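RagB/SusD domain protein (Flavobacterium johnsoniae, PDB 5J90) binds chitin and probably captures chitin chains at the outer membrane for uptake by a SusC/SusD-type chitin utilization system. Local coordinates at residues H28-F33 and D113-L118; P35-I40 and S186-G191; S119-V124 and R201-L206. All blocks are in the same frame, centred on the assembly; numbering follows the deposited sequence. Where two conformers were deposited one is given.

Interaction 1 (H28-F33 and D113-L118); sequences HIKGGF and DQFYAL
Phe-33 and Phe-115 meet in a buried apolar contact between the N-terminal segment leading into the short helix 33-37 and the first turns of helix 113-134. Ile-29, Lys-30 and Leu-118 complete it. No hydrogen bond crosses between the two segments. The two phenylalanine side chains cross at about a right angle, with CE1 of Phe-33 4.0 Å from CD1 of Phe-115. CZ of Phe-33 reaches further, to 3.5 Å from the backbone O of Phe-115. This oxygen lies at the edge of the Phe-33 ring, in its plane, as does Lys-30 O. On the other flank, CE2 of Phe-33 sits 4.0 Å from CB of Leu-118. Ile-29 touches Phe-115 near the root of the phenylalanine side chain. CG2 of Ile-29, anti to the backbone N, lies 4.0 Å from CB of Phe-115. Lys-30 runs out fully extended beyond CG and passes the far end of the same ring, CE to CZ of Phe-115 at 3.9 Å. Only the aliphatic part of the lysine is used. Outside the two segments, Phe-184 packs edge-to-face with Phe-33, and NZ of Lys-107 on helix 83-108 hydrogen-bonds to His-28 O. The N-terminal segment is thus held to helix 113-134 by shape and apolar burial. The ring hydrogens of Phe-33 that point at the two carbonyl oxygens would probably add a weak electrostatic attraction.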
ATOM      1  N   HIS A  28     -44.772   3.063  -0.710  1.00 41.11           N
ATOM      2  CA  HIS A  28     -43.892   4.223  -0.694  1.00 39.41           C
ATOM      3  C   HIS A  28     -42.423   3.801  -0.655  1.00 36.68           C
ATOM      4  O   HIS A  28     -41.530   4.604  -0.923  1.00 37.45           O
ATOM      5  CB  HIS A  28     -44.219   5.105   0.513  1.00 41.61           C
ATOM      6  CG  HIS A  28     -44.119   4.390   1.827  1.00 44.14           C
ATOM      7  ND1 HIS A  28     -44.829   3.240   2.105  1.00 44.51           N
ATOM      8  CD2 HIS A  28     -43.394   4.661   2.937  1.00 43.78           C
ATOM      9  CE1 HIS A  28     -44.544   2.834   3.329  1.00 49.20           C
ATOM     10  NE2 HIS A  28     -43.676   3.679   3.856  1.00 47.09           N
ATOM     11  N   ILE A  29     -42.187   2.535  -0.327  1.00 31.00           N
ATOM     12  CA  ILE A  29     -40.838   1.987  -0.192  1.00 28.11           C
ATOM     13  C   ILE A  29     -40.391   1.244  -1.451  1.00 22.80           C
ATOM     14  O   ILE A  29     -39.246   1.363  -1.885  1.00 23.89           O
ATOM     15  CB  ILE A  29     -40.769   1.014   1.009  1.00 22.33           C
ATOM     16  CG1 ILE A  29     -40.805   1.792   2.327  1.00 28.90           C
ATOM     17  CG2 ILE A  29     -39.523   0.122   0.937  1.00 22.10           C
ATOM     18  CD1 ILE A  29     -41.008   0.919   3.543  1.00 25.90           C
ATOM     19  N   LYS A  30     -41.308   0.486  -2.041  1.00 20.60           N
ATOM     20  CA  LYS A  30     -40.969  -0.411  -3.138  1.00 18.55           C
ATOM     21  C   LYS A  30     -40.400   0.296  -4.365  1.00 17.98           C
ATOM     22  O   LYS A  30     -39.581  -0.271  -5.079  1.00 15.92           O
ATOM     23  CB  LYS A  30     -42.188  -1.253  -3.533  1.00 21.07           C
ATOM     24  CG  LYS A  30     -42.648  -2.218  -2.445  1.00 28.06           C
ATOM     25  CD  LYS A  30     -43.936  -2.926  -2.845  1.00 31.24           C
ATOM     26  CE  LYS A  30     -44.450  -3.812  -1.724  1.00 35.17           C
ATOM     27  NZ  LYS A  30     -45.743  -4.457  -2.089  1.00 44.26           N
ATOM     28  N   GLY A  31     -40.830   1.532  -4.608  1.00 18.05           N
ATOM     29  CA  GLY A  31     -40.419   2.273  -5.789  1.00 16.03           C
ATOM     30  C   GLY A  31     -38.934   2.592  -5.845  1.00 16.12           C
ATOM     31  O   GLY A  31     -38.386   2.893  -6.909  1.00 17.21           O
ATOM     32  N   GLY A  32     -38.274   2.521  -4.696  1.00 16.27           N
ATOM     33  CA  GLY A  32     -36.858   2.834  -4.624  1.00 15.88           C
ATOM     34  C   GLY A  32     -35.965   1.749  -5.203  1.00 13.19           C
ATOM     35  O   GLY A  32     -34.799   2.003  -5.531  1.00 13.06           O
ATOM     36  N   PHE A  33     -36.497   0.537  -5.334  1.00 12.53           N
ATOM     37  CA  PHE A  33     -35.682  -0.575  -5.805  1.00 11.72           C
ATOM     38  C   PHE A  33     -35.336  -0.525  -7.289  1.00 12.52           C
ATOM     39  O   PHE A  33     -34.215  -0.859  -7.680  1.00 12.69           O
ATOM     40  CB  PHE A  33     -36.316  -1.913  -5.417  1.00 11.61           C
ATOM     41  CG  PHE A  33     -36.161  -2.239  -3.963  1.00 12.23           C
ATOM     42  CD1 PHE A  33     -37.113  -1.836  -3.041  1.00 14.12           C
ATOM     43  CD2 PHE A  33     -35.047  -2.933  -3.514  1.00 12.64           C
ATOM     44  CE1 PHE A  33     -36.961  -2.127  -1.698  1.00 13.84           C
ATOM     45  CE2 PHE A  33     -34.890  -3.232  -2.172  1.00 13.20           C
ATOM     46  CZ  PHE A  33     -35.849  -2.828  -1.258  1.00 13.40           C
ATOM     47  N   ASP A 113     -38.227  -4.403   8.049  1.00 16.87           N
ATOM     48  CA  ASP A 113     -36.817  -4.773   7.981  1.00 14.93           C
ATOM     49  C   ASP A 113     -36.465  -5.754   6.862  1.00 17.60           C
ATOM     50  O   ASP A 113     -35.292  -5.893   6.523  1.00 16.14           O
ATOM     51  CB  ASP A 113     -36.299  -5.244   9.342  1.00 17.18           C
ATOM     52  CG  ASP A 113     -36.049  -4.085  10.300  1.00 19.67           C
ATOM     53  OD1 ASP A 113     -35.595  -3.014   9.840  1.00 22.26           O
ATOM     54  OD2 ASP A 113     -36.309  -4.240  11.512  1.00 25.25           O
ATOM     55  N   GLN A 114     -37.457  -6.420   6.270  1.00 14.95           N
ATOM     56  CA  GLN A 114     -37.162  -7.264   5.119  1.00 13.59           C
ATOM     57  C   GLN A 114     -36.722  -6.393   3.943  1.00 15.96           C
ATOM     58  O   GLN A 114     -35.761  -6.720   3.240  1.00 14.02           O
ATOM     59  CB  GLN A 114     -38.346  -8.175   4.743  1.00 16.28           C
ATOM     60  CG  GLN A 114     -39.527  -7.493   4.048  1.00 21.22           C
ATOM     61  CD  GLN A 114     -40.510  -6.852   5.015  1.00 20.68           C
ATOM     62  OE1 GLN A 114     -40.121  -6.233   6.003  1.00 22.08           O
ATOM     63  NE2 GLN A 114     -41.800  -7.004   4.729  1.00 25.33           N
ATOM     64  N   PHE A 115     -37.397  -5.265   3.748  1.00 13.68           N
ATOM     65  CA  PHE A 115     -37.020  -4.348   2.675  1.00 14.02           C
ATOM     66  C   PHE A 115     -35.702  -3.638   2.989  1.00 13.40           C
ATOM     67  O   PHE A 115     -34.896  -3.394   2.090  1.00 12.24           O
ATOM     68  CB  PHE A 115     -38.135  -3.337   2.394  1.00 14.99           C
ATOM     69  CG  PHE A 115     -39.374  -3.956   1.807  1.00 16.51           C
ATOM     70  CD1 PHE A 115     -39.380  -4.429   0.506  1.00 23.35           C
ATOM     71  CD2 PHE A 115     -40.531  -4.064   2.557  1.00 25.39           C
ATOM     72  CE1 PHE A 115     -40.518  -5.002  -0.037  1.00 26.25           C
ATOM     73  CE2 PHE A 115     -41.673  -4.638   2.024  1.00 26.29           C
ATOM     74  CZ  PHE A 115     -41.665  -5.107   0.728  1.00 28.00           C
ATOM     75  N   TYR A 116     -35.486  -3.311   4.258  1.00 12.01           N
ATOM     76  CA  TYR A 116     -34.213  -2.727   4.673  1.00 11.97           C
ATOM     77  C   TYR A 116     -33.070  -3.693   4.352  1.00 12.53           C
ATOM     78  O   TYR A 116     -32.070  -3.309   3.749  1.00 11.37           O
ATOM     79  CB  TYR A 116     -34.244  -2.385   6.162  1.00 13.78           C
ATOM     80  CG  TYR A 116     -32.931  -1.881   6.730  1.00 12.55           C
ATOM     81  CD1 TYR A 116     -32.209  -0.875   6.093  1.00 13.43           C
ATOM     82  CD2 TYR A 116     -32.429  -2.395   7.917  1.00 16.12           C
ATOM     83  CE1 TYR A 116     -31.013  -0.405   6.626  1.00 14.38           C
ATOM     84  CE2 TYR A 116     -31.239  -1.933   8.457  1.00 15.79           C
ATOM     85  CZ  TYR A 116     -30.535  -0.943   7.804  1.00 14.07           C
ATOM     86  OH  TYR A 116     -29.347  -0.483   8.337  1.00 16.91           O
ATOM     87  N   ALA A 117     -33.216  -4.947   4.755  1.00 11.75           N
ATOM     88  CA  ALA A 117     -32.208  -5.966   4.467  1.00 11.34           C
ATOM     89  C   ALA A 117     -31.896  -6.079   2.976  1.00 11.12           C
ATOM     90  O   ALA A 117     -30.729  -6.101   2.573  1.00 11.71           O
ATOM     91  CB  ALA A 117     -32.653  -7.317   5.014  1.00 11.80           C
ATOM     92  N   LEU A 118     -32.934  -6.139   2.146  1.00 11.45           N
ATOM     93  CA  LEU A 118     -32.729  -6.274   0.714  1.00 10.42           C
ATOM     94  C   LEU A 118     -32.017  -5.039   0.162  1.00 10.12           C
ATOM     95  O   LEU A 118     -31.145  -5.155  -0.713  1.00 10.97           O
ATOM     96  CB  LEU A 118     -34.059  -6.533  -0.011  1.00 11.93           C
ATOM     97  CG  LEU A 118     -34.623  -7.917   0.318  1.00 11.23           C
ATOM     98  CD1 LEU A 118     -36.122  -7.980   0.023  1.00 13.86           C
ATOM     99  CD2 LEU A 118     -33.885  -9.004  -0.456  1.00 12.96           C
TER

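Interaction 2 (P35-I40 and S186-G191); sequences PMFNNI and STDMTG
Phe-37, on helix 33-37, packs against Met-189 in the loop between helices 154-177 and 196-213. One kind of contact is CH-pi: CB of Met-189 lies over one face of the Phe-37 ring, 4.0 Å from its centroid and 20° off the normal. A Met-aromatic contact adds to it. SD of Met-189 approaches the same ring obliquely, 3.5 Å from CD2 of Phe-37. This sulfur position belongs to one of two conformers of the methionine, so the contact is less certain. Van der Waals contacts follow at the outer ring atoms. CG2 of Thr-190 lies 3.6 Å from CE1 of Phe-37, and the backbone O of Thr-187 is at the same distance from CE2 of Phe-37. No hydrogen bond crosses between the two segments. Within 186-191, Asp-188 OD1 takes the hydroxyl of Thr-190 at 2.8 Å from OG1, on its syn side, and a weak bond from Thr-190 N. Outside them, Gly-194 N and Trp-199 NE1 donate to Asp-188 OD2, so both carboxylate oxygens are engaged. Leu-122 and Ile-246 also touch the Phe-37 side chain. The arrangement is a Met-aromatic contact, with CH-pi packing over the ring face, that joins helix 33-37 to the loop leading into helix 196-213.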
ATOM      1  N   PRO A  35     -34.625   1.923  -9.484  1.00 12.58           N
ATOM      2  CA  PRO A  35     -33.414   2.658  -9.879  1.00 12.50           C
ATOM      3  C   PRO A  35     -32.124   2.006  -9.365  1.00 12.06           C
ATOM      4  O   PRO A  35     -31.082   2.197  -9.987  1.00 12.71           O
ATOM      5  CB  PRO A  35     -33.594   4.041  -9.241  1.00 13.48           C
ATOM      6  CG  PRO A  35     -35.005   4.115  -8.777  1.00 21.77           C
ATOM      7  CD  PRO A  35     -35.566   2.733  -8.689  1.00 13.36           C
ATOM      8  N   MET A  36     -32.182   1.271  -8.258  1.00 11.56           N
ATOM      9  CA  MET A  36     -31.003   0.509  -7.821  1.00 11.03           C
ATOM     10  C   MET A  36     -30.694  -0.599  -8.828  1.00 11.62           C
ATOM     11  O   MET A  36     -29.573  -0.701  -9.332  1.00 11.42           O
ATOM     12  CB  MET A  36     -31.193  -0.067  -6.417  1.00 10.65           C
ATOM     13  CG  MET A  36     -31.493   0.988  -5.374  1.00 11.91           C
ATOM     14  SD  MET A  36     -31.516   0.345  -3.680  1.00 12.29           S
ATOM     15  CE  MET A  36     -29.748   0.123  -3.394  1.00 12.56           C
ATOM     16  N   PHE A  37     -31.700  -1.413  -9.147  1.00 10.55           N
ATOM     17  CA  PHE A  37     -31.541  -2.507 -10.101  1.00 10.57           C
ATOM     18  C   PHE A  37     -31.054  -2.030 -11.461  1.00  9.96           C
ATOM     19  O   PHE A  37     -30.277  -2.717 -12.128  1.00 11.22           O
ATOM     20  CB  PHE A  37     -32.882  -3.226 -10.312  1.00  9.88           C
ATOM     21  CG  PHE A  37     -33.275  -4.151  -9.188  1.00 11.69           C
ATOM     22  CD1 PHE A  37     -32.425  -5.163  -8.756  1.00 11.33           C
ATOM     23  CD2 PHE A  37     -34.516  -4.019  -8.571  1.00 11.71           C
ATOM     24  CE1 PHE A  37     -32.810  -6.019  -7.736  1.00 12.32           C
ATOM     25  CE2 PHE A  37     -34.902  -4.872  -7.553  1.00 12.20           C
ATOM     26  CZ  PHE A  37     -34.046  -5.873  -7.131  1.00 11.35           C
ATOM     27  N   ASN A  38     -31.527  -0.856 -11.874  1.00  9.81           N
ATOM     28  CA  ASN A  38     -31.273  -0.362 -13.222  1.00  8.98           C
ATOM     29  C   ASN A  38     -29.986   0.441 -13.369  1.00  9.63           C
ATOM     30  O   ASN A  38     -29.650   0.876 -14.469  1.00 10.76           O
ATOM     31  CB  ASN A  38     -32.454   0.481 -13.721  1.00 10.97           C
ATOM     32  CG  ASN A  38     -33.653  -0.361 -14.087  1.00 13.38           C
ATOM     33  OD1 ASN A  38     -33.513  -1.518 -14.493  1.00 17.10           O
ATOM     34  ND2 ASN A  38     -34.842   0.206 -13.934  1.00 15.74           N
ATOM     35  N   ASN A  39     -29.265   0.633 -12.265  1.00 10.29           N
ATOM     36  CA  ASN A  39     -28.092   1.516 -12.297  1.00  9.84           C
ATOM     37  C   ASN A  39     -26.841   1.004 -11.603  1.00 10.86           C
ATOM     38  O   ASN A  39     -25.915   1.771 -11.380  1.00 11.84           O
ATOM     39  CB  ASN A  39     -28.440   2.923 -11.794  1.00 10.09           C
ATOM     40  CG  ASN A  39     -29.389   3.654 -12.728  1.00 12.37           C
ATOM     41  OD1 ASN A  39     -28.967   4.243 -13.730  1.00 16.02           O
ATOM     42  ND2 ASN A  39     -30.674   3.608 -12.415  1.00 11.59           N
ATOM     43  N   ILE A  40     -26.800  -0.276 -11.259  1.00 10.56           N
ATOM     44  CA  ILE A  40     -25.531  -0.884 -10.851  1.00 10.75           C
ATOM     45  C   ILE A  40     -24.619  -0.842 -12.071  1.00  9.63           C
ATOM     46  O   ILE A  40     -23.528  -0.262 -12.034  1.00  9.92           O
ATOM     47  CB  ILE A  40     -25.726  -2.312 -10.324  1.00 10.20           C
ATOM     48  CG1 ILE A  40     -26.576  -2.270  -9.053  1.00 11.58           C
ATOM     49  CG2 ILE A  40     -24.374  -2.997 -10.071  1.00  9.82           C
ATOM     50  CD1 ILE A  40     -27.243  -3.587  -8.732  1.00 14.12           C
ATOM     51  N   SER A 186     -42.966  -9.107  -6.526  1.00 19.33           N
ATOM     52  CA  SER A 186     -43.407  -8.114  -7.507  1.00 18.42           C
ATOM     53  C   SER A 186     -42.409  -6.970  -7.698  1.00 18.15           C
ATOM     54  O   SER A 186     -42.448  -6.262  -8.705  1.00 21.63           O
ATOM     55  CB  SER A 186     -44.792  -7.563  -7.151  1.00 19.99           C
ATOM     56  OG  SER A 186     -44.780  -6.868  -5.920  1.00 23.61           O
ATOM     57  N   THR A 187     -41.508  -6.803  -6.734  1.00 15.70           N
ATOM     58  CA  THR A 187     -40.512  -5.733  -6.787  1.00 15.24           C
ATOM     59  C   THR A 187     -39.164  -6.231  -7.324  1.00 14.53           C
ATOM     60  O   THR A 187     -38.398  -5.465  -7.915  1.00 15.73           O
ATOM     61  CB  THR A 187     -40.313  -5.111  -5.398  1.00 15.02           C
ATOM     62  OG1 THR A 187     -41.570  -4.635  -4.894  1.00 18.21           O
ATOM     63  CG2 THR A 187     -39.332  -3.956  -5.450  1.00 16.52           C
ATOM     64  N   ASP A 188     -38.885  -7.513  -7.110  1.00 13.16           N
ATOM     65  CA  ASP A 188     -37.609  -8.109  -7.502  1.00 13.91           C
ATOM     66  C   ASP A 188     -37.442  -8.068  -9.026  1.00 14.68           C
ATOM     67  O   ASP A 188     -38.398  -8.291  -9.772  1.00 18.65           O
ATOM     68  CB  ASP A 188     -37.564  -9.549  -6.990  1.00 12.30           C
ATOM     69  CG  ASP A 188     -36.154 -10.104  -6.875  1.00 13.35           C
ATOM     70  OD1 ASP A 188     -35.210  -9.481  -7.407  1.00 12.00           O
ATOM     71  OD2 ASP A 188     -36.011 -11.185  -6.257  1.00 12.18           O
ATOM     72  N   MET A 189     -36.231  -7.754  -9.482  1.00 13.14           N
ATOM     73  CA  MET A 189     -35.929  -7.701 -10.905  0.55 14.17           C
ATOM     74  C   MET A 189     -34.710  -8.559 -11.229  1.00 12.46           C
ATOM     75  O   MET A 189     -33.895  -8.203 -12.074  1.00 13.78           O
ATOM     76  CB  MET A 189     -35.691  -6.251 -11.332  0.55 13.68           C
ATOM     77  CG  MET A 189     -36.848  -5.328 -10.987  0.55 15.05           C
ATOM     78  SD  MET A 189     -36.532  -3.627 -11.462  0.55 15.05           S
ATOM     79  CE  MET A 189     -36.279  -3.820 -13.228  0.55 13.54           C
ATOM     80  N   THR A 190     -34.596  -9.690 -10.548  1.00 13.95           N
ATOM     81  CA  THR A 190     -33.455 -10.582 -10.730  1.00 13.23           C
ATOM     82  C   THR A 190     -33.946 -11.964 -11.103  1.00 13.03           C
ATOM     83  O   THR A 190     -35.113 -12.144 -11.464  1.00 15.87           O
ATOM     84  CB  THR A 190     -32.629 -10.701  -9.437  1.00 11.30           C
ATOM     85  OG1 THR A 190     -33.407 -11.351  -8.421  1.00 11.51           O
ATOM     86  CG2 THR A 190     -32.191  -9.321  -8.937  1.00 12.87           C
ATOM     87  N   GLY A 191     -33.063 -12.947 -11.020  1.00 11.22           N
ATOM     88  CA  GLY A 191     -33.481 -14.325 -11.197  1.00 13.10           C
ATOM     89  C   GLY A 191     -34.143 -14.944  -9.976  1.00 13.54           C
ATOM     90  O   GLY A 191     -34.561 -16.101 -10.026  1.00 15.53           O
TER

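Interaction 3 (S119-V124 and R201-L206); sequences SLILKV and RFANTL
Ile-121 stands between Phe-202 and Ala-203 where helix 113-134 runs beside helix 196-213. It points its two branches at different partners. CG2, anti to the backbone N, lies 3.6 Å from CD2 and 3.7 Å from CE2 of Phe-202. The isoleucine and phenylalanine side chains slide past each other in opposite directions, and the methyl meets the ring obliquely. The other branch ends in CD1, 3.9 Å from CB of Ala-203. The small alanine is consistent with the close backbone approach, CA of Ile-121 6.2 Å from CA of Ala-203. About one turn on, Val-124 and Leu-206 cross obliquely, CG1 of Val-124 to CD2 of Leu-206 at 3.8 Å. CD2 of Leu-206 also reaches back to Ile-121 O, at 4.1 Å. An alanine at Ile-121 would probably leave a gap beside the Phe-202 ring and the Ala-203 methyl, and so weaken the grip between the helices. Phe-244 stacks on the Phe-202 ring. Ala-168 touches Ile-121 and Val-169 touches Ala-203, both from helix 154-177. The segment axes approach to 10.5 Å at an angle of 34°. This is apolar packing of roughly parallel helices, consistent with the TPR-like helical part of SusD-family proteins.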
ATOM      1  N   SER A 119     -32.372  -3.861   0.675  1.00 11.05           N
ATOM      2  CA  SER A 119     -31.722  -2.626   0.229  1.00 10.70           C
ATOM      3  C   SER A 119     -30.233  -2.638   0.572  1.00 10.61           C
ATOM      4  O   SER A 119     -29.424  -2.135  -0.212  1.00 10.06           O
ATOM      5  CB  SER A 119     -32.405  -1.367   0.793  1.00 11.43           C
ATOM      6  OG  SER A 119     -32.070  -1.131   2.148  1.00 12.67           O
ATOM      7  N   LEU A 120     -29.870  -3.226   1.713  1.00 10.44           N
ATOM      8  CA  LEU A 120     -28.461  -3.304   2.109  1.00 10.13           C
ATOM      9  C   LEU A 120     -27.654  -4.189   1.163  1.00  9.65           C
ATOM     10  O   LEU A 120     -26.518  -3.867   0.802  1.00  9.34           O
ATOM     11  CB  LEU A 120     -28.320  -3.808   3.547  1.00 10.49           C
ATOM     12  CG  LEU A 120     -28.757  -2.836   4.647  1.00  9.71           C
ATOM     13  CD1 LEU A 120     -28.664  -3.514   6.003  1.00 11.70           C
ATOM     14  CD2 LEU A 120     -27.905  -1.566   4.606  1.00 12.17           C
ATOM     15  N   ILE A 121     -28.227  -5.319   0.762  1.00  9.65           N
ATOM     16  CA  ILE A 121     -27.534  -6.206  -0.162  1.00  8.73           C
ATOM     17  C   ILE A 121     -27.300  -5.512  -1.504  1.00  9.62           C
ATOM     18  O   ILE A 121     -26.194  -5.545  -2.054  1.00  9.52           O
ATOM     19  CB  ILE A 121     -28.292  -7.537  -0.348  1.00  9.94           C
ATOM     20  CG1 ILE A 121     -28.434  -8.242   1.003  1.00 10.24           C
ATOM     21  CG2 ILE A 121     -27.573  -8.429  -1.352  1.00 10.45           C
ATOM     22  CD1 ILE A 121     -29.366  -9.469   0.962  1.00 11.39           C
ATOM     23  N   LEU A 122     -28.337  -4.870  -2.032  1.00  9.94           N
ATOM     24  CA  LEU A 122     -28.197  -4.117  -3.276  1.00  9.99           C
ATOM     25  C   LEU A 122     -27.221  -2.951  -3.133  1.00  8.79           C
ATOM     26  O   LEU A 122     -26.460  -2.651  -4.056  1.00 10.01           O
ATOM     27  CB  LEU A 122     -29.560  -3.602  -3.738  1.00 13.53           C
ATOM     28  CG  LEU A 122     -30.359  -4.588  -4.569  1.00 16.79           C
ATOM     29  CD1 LEU A 122     -31.769  -4.050  -4.764  1.00 17.68           C
ATOM     30  CD2 LEU A 122     -29.666  -4.813  -5.905  1.00 15.76           C
ATOM     31  N   LYS A 123     -27.260  -2.293  -1.976  1.00  9.54           N
ATOM     32  CA  LYS A 123     -26.356  -1.190  -1.679  1.00 10.07           C
ATOM     33  C   LYS A 123     -24.900  -1.652  -1.771  1.00  9.22           C
ATOM     34  O   LYS A 123     -24.081  -1.007  -2.439  1.00  9.72           O
ATOM     35  CB  LYS A 123     -26.636  -0.643  -0.282  1.00  9.81           C
ATOM     36  CG  LYS A 123     -25.780   0.547   0.128  1.00 10.39           C
ATOM     37  CD  LYS A 123     -25.981   0.825   1.614  1.00 10.28           C
ATOM     38  CE  LYS A 123     -25.276   2.106   2.065  1.00 10.86           C
ATOM     39  NZ  LYS A 123     -25.370   2.269   3.536  1.00 11.97           N
ATOM     40  N   VAL A 124     -24.583  -2.765  -1.115  1.00  8.98           N
ATOM     41  CA  VAL A 124     -23.214  -3.261  -1.132  1.00  9.39           C
ATOM     42  C   VAL A 124     -22.833  -3.708  -2.552  1.00  8.29           C
ATOM     43  O   VAL A 124     -21.717  -3.446  -3.015  1.00  8.09           O
ATOM     44  CB  VAL A 124     -23.018  -4.376  -0.097  1.00  8.01           C
ATOM     45  CG1 VAL A 124     -21.617  -4.983  -0.225  1.00  9.43           C
ATOM     46  CG2 VAL A 124     -23.240  -3.825   1.312  1.00  9.34           C
ATOM     47  N   ARG A 201     -28.070 -16.222  -0.123  1.00  8.63           N
ATOM     48  CA  ARG A 201     -26.985 -16.947  -0.765  1.00  8.44           C
ATOM     49  C   ARG A 201     -26.139 -15.987  -1.611  1.00  9.16           C
ATOM     50  O   ARG A 201     -24.905 -16.106  -1.662  1.00  9.49           O
ATOM     51  CB  ARG A 201     -27.553 -18.115  -1.591  1.00  9.42           C
ATOM     52  CG  ARG A 201     -26.514 -19.060  -2.156  1.00 10.69           C
ATOM     53  CD  ARG A 201     -27.159 -20.354  -2.671  1.00 10.81           C
ATOM     54  NE  ARG A 201     -27.737 -21.154  -1.593  1.00 11.00           N
ATOM     55  CZ  ARG A 201     -29.038 -21.394  -1.435  1.00 12.76           C
ATOM     56  NH1 ARG A 201     -29.931 -20.885  -2.279  1.00 11.56           N
ATOM     57  NH2 ARG A 201     -29.447 -22.156  -0.429  1.00 12.75           N
ATOM     58  N   PHE A 202     -26.794 -15.024  -2.259  1.00  9.33           N
ATOM     59  CA  PHE A 202     -26.071 -13.987  -2.992  1.00  8.40           C
ATOM     60  C   PHE A 202     -25.245 -13.148  -2.015  1.00  8.43           C
ATOM     61  O   PHE A 202     -24.049 -12.937  -2.239  1.00  9.20           O
ATOM     62  CB  PHE A 202     -27.025 -13.107  -3.816  1.00  9.35           C
ATOM     63  CG  PHE A 202     -26.378 -11.855  -4.363  1.00  8.93           C
ATOM     64  CD1 PHE A 202     -25.179 -11.917  -5.064  1.00  9.12           C
ATOM     65  CD2 PHE A 202     -26.968 -10.615  -4.171  1.00 10.43           C
ATOM     66  CE1 PHE A 202     -24.574 -10.762  -5.559  1.00  8.99           C
ATOM     67  CE2 PHE A 202     -26.369  -9.460  -4.669  1.00  9.81           C
ATOM     68  CZ  PHE A 202     -25.185  -9.538  -5.359  1.00 10.85           C
ATOM     69  N   ALA A 203     -25.859 -12.692  -0.928  1.00  8.68           N
ATOM     70  CA  ALA A 203     -25.134 -11.898   0.060  1.00  8.68           C
ATOM     71  C   ALA A 203     -23.902 -12.639   0.582  1.00  8.76           C
ATOM     72  O   ALA A 203     -22.840 -12.033   0.741  1.00  8.96           O
ATOM     73  CB  ALA A 203     -26.050 -11.499   1.221  1.00  9.83           C
ATOM     74  N   ASN A 204     -24.035 -13.938   0.864  1.00  8.40           N
ATOM     75  CA  ASN A 204     -22.888 -14.729   1.303  1.00  7.84           C
ATOM     76  C   ASN A 204     -21.784 -14.732   0.246  1.00  7.94           C
ATOM     77  O   ASN A 204     -20.590 -14.624   0.568  1.00  8.05           O
ATOM     78  CB  ASN A 204     -23.298 -16.181   1.586  1.00  8.85           C
ATOM     79  CG  ASN A 204     -24.284 -16.315   2.737  1.00 10.48           C
ATOM     80  OD1 ASN A 204     -24.344 -15.475   3.638  1.00  9.59           O
ATOM     81  ND2 ASN A 204     -25.053 -17.401   2.719  1.00 10.15           N
ATOM     82  N   THR A 205     -22.170 -14.867  -1.021  1.00  7.61           N
ATOM     83  CA  THR A 205     -21.186 -14.957  -2.091  1.00  7.05           C
ATOM     84  C   THR A 205     -20.501 -13.599  -2.304  1.00  7.55           C
ATOM     85  O   THR A 205     -19.297 -13.530  -2.553  1.00  8.00           O
ATOM     86  CB  THR A 205     -21.832 -15.442  -3.399  1.00  7.90           C
ATOM     87  OG1 THR A 205     -22.615 -16.612  -3.129  1.00  8.93           O
ATOM     88  CG2 THR A 205     -20.763 -15.803  -4.424  1.00 10.49           C
ATOM     89  N   LEU A 206     -21.273 -12.524  -2.176  1.00  7.66           N
ATOM     90  CA  LEU A 206     -20.728 -11.169  -2.235  1.00  8.63           C
ATOM     91  C   LEU A 206     -19.746 -10.948  -1.081  1.00  8.17           C
ATOM     92  O   LEU A 206     -18.672 -10.366  -1.286  1.00  7.84           O
ATOM     93  CB  LEU A 206     -21.876 -10.157  -2.193  1.00  9.20           C
ATOM     94  CG  LEU A 206     -21.567  -8.666  -2.266  1.00  8.80           C
ATOM     95  CD1 LEU A 206     -20.651  -8.342  -3.429  1.00 10.64           C
ATOM     96  CD2 LEU A 206     -22.879  -7.875  -2.352  1.00  9.98           C
TER

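The three interactions form one continuous packed region on the same side of the chain's centre. Interactions 1 and 3 share helix 113-134, with centres about 14 Å apart. Leu-122 lies within 119-124 but faces the N-terminal segment: its CD1 is 3.7 Å from CD2 of Phe-33. The same CD1 is 3.7 Å from CE1 of Phe-37 in interaction 2, whose centre is about 13 Å from that of interaction 3. Interactions 1 and 2 lie closest, about 11 Å between centres, and meet where CB of Phe-33 is 3.6 Å from CG2 of Thr-187. Interactions 1 and 2 set the N-terminal segment against helix 113-134 and the loop 186-191, while interaction 3 joins helix 113-134 to helix 196-213.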